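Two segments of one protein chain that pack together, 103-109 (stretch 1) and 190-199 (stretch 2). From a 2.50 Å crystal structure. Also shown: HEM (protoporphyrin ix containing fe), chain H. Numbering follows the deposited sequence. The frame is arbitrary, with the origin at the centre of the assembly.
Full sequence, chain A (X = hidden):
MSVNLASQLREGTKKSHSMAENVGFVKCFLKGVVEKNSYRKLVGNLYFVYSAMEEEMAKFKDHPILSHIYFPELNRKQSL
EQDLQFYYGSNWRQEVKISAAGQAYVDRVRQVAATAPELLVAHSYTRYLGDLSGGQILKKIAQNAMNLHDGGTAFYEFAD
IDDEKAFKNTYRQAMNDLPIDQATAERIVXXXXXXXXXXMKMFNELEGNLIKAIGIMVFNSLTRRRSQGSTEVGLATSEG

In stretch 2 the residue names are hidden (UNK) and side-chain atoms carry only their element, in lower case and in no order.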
# COMPACT_ATOMS: atom_id res chain seq x y z
N GLN A 103 -0.23 -13.32 0.64
CA GLN A 103 0.84 -14.11 1.25
C GLN A 103 2.10 -14.01 0.38
O GLN A 103 3.21 -13.89 0.90
CB GLN A 103 0.41 -15.57 1.40
CG GLN A 103 1.45 -16.45 2.09
CD GLN A 103 1.77 -16.00 3.51
OE1 GLN A 103 0.92 -16.10 4.41
NE2 GLN A 103 2.99 -15.52 3.73
N ALA A 104 1.91 -14.07 -0.94
CA ALA A 104 3.03 -13.97 -1.86
C ALA A 104 3.70 -12.62 -1.63
O ALA A 104 4.93 -12.51 -1.63
CB ALA A 104 2.54 -14.10 -3.30
N TYR A 105 2.89 -11.58 -1.44
CA TYR A 105 3.40 -10.25 -1.20
C TYR A 105 4.30 -10.29 0.05
O TYR A 105 5.47 -9.94 -0.02
CB TYR A 105 2.25 -9.27 -0.98
CG TYR A 105 2.59 -7.82 -1.23
CD1 TYR A 105 3.89 -7.32 -1.01
CD2 TYR A 105 1.61 -6.92 -1.66
CE1 TYR A 105 4.19 -5.97 -1.22
CE2 TYR A 105 1.90 -5.57 -1.87
CZ TYR A 105 3.19 -5.10 -1.64
OH TYR A 105 3.45 -3.76 -1.82
N VAL A 106 3.73 -10.72 1.17
CA VAL A 106 4.46 -10.82 2.44
C VAL A 106 5.72 -11.65 2.27
O VAL A 106 6.77 -11.32 2.83
CB VAL A 106 3.60 -11.49 3.55
CG1 VAL A 106 4.48 -11.97 4.70
CG2 VAL A 106 2.57 -10.52 4.05
N ASP A 107 5.60 -12.73 1.52
CA ASP A 107 6.72 -13.64 1.26
C ASP A 107 7.88 -12.92 0.58
O ASP A 107 9.03 -13.09 0.97
CB ASP A 107 6.25 -14.82 0.39
CG ASP A 107 5.47 -15.87 1.18
OD1 ASP A 107 4.89 -16.78 0.55
OD2 ASP A 107 5.44 -15.80 2.42
N ARG A 108 7.58 -12.11 -0.43
CA ARG A 108 8.62 -11.37 -1.12
C ARG A 108 9.34 -10.39 -0.19
O ARG A 108 10.57 -10.29 -0.23
CB ARG A 108 8.05 -10.61 -2.31
CG ARG A 108 9.04 -9.61 -2.92
CD ARG A 108 10.29 -10.32 -3.43
NE ARG A 108 9.95 -11.22 -4.52
CZ ARG A 108 9.87 -10.86 -5.80
NH1 ARG A 108 9.54 -11.75 -6.72
NH2 ARG A 108 10.15 -9.61 -6.17
N VAL A 109 8.58 -9.67 0.63
CA VAL A 109 9.17 -8.70 1.55
C VAL A 109 10.20 -9.39 2.44
O VAL A 109 11.33 -8.92 2.60
CB VAL A 109 8.09 -8.04 2.45
CG1 VAL A 109 8.73 -7.14 3.49
CG2 VAL A 109 7.12 -7.24 1.60
N UNK A 190 13.38 -2.09 -10.75
CA UNK A 190 12.72 -3.31 -11.20
C UNK A 190 11.88 -3.92 -10.08
O UNK A 190 10.78 -4.41 -10.33
o UNK A 190 15.23 -4.56 -13.58
o UNK A 190 13.65 -3.02 -13.73
c UNK A 190 13.74 -4.31 -11.72
c UNK A 190 14.24 -3.94 -13.11
N UNK A 191 12.38 -3.89 -8.85
CA UNK A 191 11.66 -4.45 -7.72
C UNK A 191 10.35 -3.67 -7.48
O UNK A 191 9.33 -4.24 -7.10
o UNK A 191 11.19 -7.23 -4.49
o UNK A 191 12.15 -7.13 -6.44
c UNK A 191 12.54 -4.41 -6.46
c UNK A 191 11.74 -6.59 -5.40
c UNK A 191 11.92 -5.09 -5.24
N UNK A 192 10.40 -2.36 -7.71
CA UNK A 192 9.23 -1.52 -7.53
C UNK A 192 8.11 -1.97 -8.48
O UNK A 192 6.95 -2.09 -8.08
c UNK A 192 9.58 -0.06 -7.77
N UNK A 193 8.46 -2.20 -9.74
CA UNK A 193 7.48 -2.65 -10.72
C UNK A 193 6.96 -4.03 -10.31
O UNK A 193 5.85 -4.43 -10.69
n UNK A 193 9.41 -0.82 -12.93
c UNK A 193 8.19 -1.32 -12.76
c UNK A 193 8.10 -2.70 -12.12
o UNK A 193 7.17 -0.71 -13.10
N UNK A 194 7.76 -4.76 -9.55
CA UNK A 194 7.35 -6.08 -9.07
C UNK A 194 6.26 -5.89 -8.01
O UNK A 194 5.21 -6.52 -8.07
c UNK A 194 9.31 -7.66 -9.48
o UNK A 194 9.44 -8.89 -9.28
c UNK A 194 8.53 -6.84 -8.46
o UNK A 194 9.79 -7.09 -10.48
N UNK A 195 6.54 -5.00 -7.05
CA UNK A 195 5.59 -4.72 -5.98
C UNK A 195 4.26 -4.25 -6.56
O UNK A 195 3.21 -4.68 -6.11
c UNK A 195 6.15 -3.67 -5.04
N UNK A 196 4.30 -3.37 -7.55
CA UNK A 196 3.07 -2.90 -8.15
C UNK A 196 2.24 -4.10 -8.61
O UNK A 196 1.04 -4.17 -8.34
c UNK A 196 3.36 -0.55 -9.05
c UNK A 196 4.48 0.04 -8.47
c UNK A 196 3.41 2.20 -8.52
c UNK A 196 2.27 0.25 -9.36
c UNK A 196 4.51 1.41 -8.21
c UNK A 196 2.29 1.62 -9.10
c UNK A 196 3.34 -2.01 -9.36
N UNK A 197 2.89 -5.03 -9.30
CA UNK A 197 2.20 -6.20 -9.80
C UNK A 197 1.57 -6.98 -8.65
O UNK A 197 0.48 -7.51 -8.78
c UNK A 197 3.16 -7.08 -10.58
N UNK A 198 2.26 -7.03 -7.52
CA UNK A 198 1.74 -7.75 -6.37
C UNK A 198 0.51 -7.09 -5.75
O UNK A 198 -0.36 -7.76 -5.18
c UNK A 198 6.35 -7.85 -4.84
c UNK A 198 3.94 -8.83 -5.82
s UNK A 198 5.17 -9.21 -4.58
c UNK A 198 2.84 -7.91 -5.33
N UNK A 199 0.42 -5.77 -5.87
CA UNK A 199 -0.73 -5.04 -5.36
C UNK A 199 -1.86 -5.33 -6.32
O UNK A 199 -2.99 -5.63 -5.91
c UNK A 199 -0.43 -3.54 -5.33
c UNK A 199 0.37 -3.15 -4.12
n UNK A 199 1.67 -3.02 -4.29
o UNK A 199 -0.18 -2.98 -3.04
CHA HEM H . 1.53 8.62 -6.97
CHB HEM H . 1.78 3.98 -5.60
CHC HEM H . -2.72 3.41 -7.33
CHD HEM H . -3.31 8.17 -7.16
C1A HEM H . 2.08 7.38 -6.56
C2A HEM H . 3.47 7.11 -6.23
C3A HEM H . 3.55 5.79 -5.89
C4A HEM H . 2.18 5.27 -5.95
CMA HEM H . 4.76 4.99 -5.51
CAA HEM H . 4.60 8.14 -6.21
CBA HEM H . 5.15 8.55 -7.60
CGA HEM H . 6.21 9.49 -7.55
O1A HEM H . 7.40 9.01 -7.71
O2A HEM H . 6.04 10.71 -7.36
C1B HEM H . 0.56 3.39 -5.99
C2B HEM H . 0.28 1.96 -5.92
C3B HEM H . -1.01 1.80 -6.36
C4B HEM H . -1.47 3.13 -6.76
CMB HEM H . 1.25 0.91 -5.43
CAB HEM H . -1.86 0.55 -6.38
CBB HEM H . -1.34 -0.56 -7.34
C1C HEM H . -3.32 4.64 -7.36
C2C HEM H . -4.73 4.90 -7.59
C3C HEM H . -4.82 6.24 -7.77
C4C HEM H . -3.56 6.81 -7.35
CMC HEM H . -5.81 3.84 -7.61
CAC HEM H . -6.01 7.01 -8.34
CBC HEM H . -6.98 7.46 -7.20
C1D HEM H . -2.02 8.75 -7.07
C2D HEM H . -1.76 10.18 -7.11
C3D HEM H . -0.41 10.31 -7.01
C4D HEM H . 0.16 8.94 -6.97
CMD HEM H . -2.84 11.21 -7.24
CAD HEM H . 0.44 11.55 -6.94
CBD HEM H . 1.02 11.97 -8.37
CGD HEM H . 2.04 12.95 -8.29
O1D HEM H . 2.95 12.87 -7.38
O2D HEM H . 2.07 13.91 -9.11
NA HEM H . 1.32 6.25 -6.40
NB HEM H . -0.51 4.09 -6.49
NC HEM H . -2.61 5.85 -7.17
ND HEM H . -0.83 8.02 -6.95
FE HEM H . -0.65 6.06 -6.77
O HOH W 1 -0.91 6.25 -5.00

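Two helical segments run nearly antiparallel, their N-to-C directions 157° apart and their axes 10.0 Å apart at closest approach. Reading the second segment means asking, at each position, what the atoms permit.

Position 190 carries two carbons, the second bearing two oxygens, and reaches nothing on stretch 1. A one-methylene carboxylate is aspartate, Asp-190. Position 191 has three carbons, the third with two oxygens. Its CA-to-CB bond points sideways, yet one oxygen lies 3.1 Å from NH2 of Arg-108. The extra methylene makes it glutamate, Glu-191, and the contact a salt bridge through OE1.

Position 192 shows a single carbon, out of reach of stretch 1 and buried: Ala-192. At 193 the second of two carbons holds one oxygen and one nitrogen, the carboxamide of Asn-193, which also stays clear of the partner.

Position 194 again has two carbons and two oxygens, but here the CA-to-CB bond points toward stretch 1, and an oxygen sits 3.3 Å from NH2 of Arg-108. This is Asp-194, whose OD2 forms a second salt bridge to that same nitrogen. Three residues apart, Glu-191 and Asp-194 place OE1 and OD2 near the plane of the guanidinium, at its edge, where N-H groups point.

Position 195 has one carbon, CB, 4.2 Å from OH of Tyr-105; it is Ala-195, small where the tyrosine tip comes close. Position 196 bears one carbon and then a ring of six carbons with no oxygen, so it is Phe-196. It points away from stretch 1 and spends its ring on the heme instead: CMB of the heme lies over one face, and CE2 of Phe-196 is 3.8 Å from heme C2B. Position 197 has one carbon, exposed and out of reach: Ala-197.

Position 198 is an unbranched run of two carbons, a sulfur and a carbon, pointing toward stretch 1. Its CB lies over one face of the Tyr-105 ring, 4.2 Å from the centroid in a CH-pi contact, while the sulfur lies 4.0 Å from CA of Tyr-105 and the terminal carbon 3.7 Å from CG of Arg-108. That order of atoms belongs to methionine alone among the standard residues: Met-198.

Position 199 has two carbons, the second with one oxygen and one nitrogen, and the nitrogen lies 3.1 Å from OH of Tyr-105. This is Asn-199. Its ND2 donates to that hydroxyl oxygen and also to O of Ala-195 at 2.9 Å, so the amide ties the tyrosine to the helix of Asn-199. Its CB also lies 3.7 Å from heme CBB.

The contact rests on two residues of stretch 1, Tyr-105 and Arg-108, three apart on their helix. Met-198 touches both, its CA 6.0 Å from that of Tyr-105. Acids receive the guanidinium and an amide donates to the phenol oxygen. The rule is economical: one flexible apolar side chain fills the middle, polar groups fix the ends of the long side chains, and an alanine packs against the tyrosine tip.

Stretch 2 (190-199) DEANDAFAMN
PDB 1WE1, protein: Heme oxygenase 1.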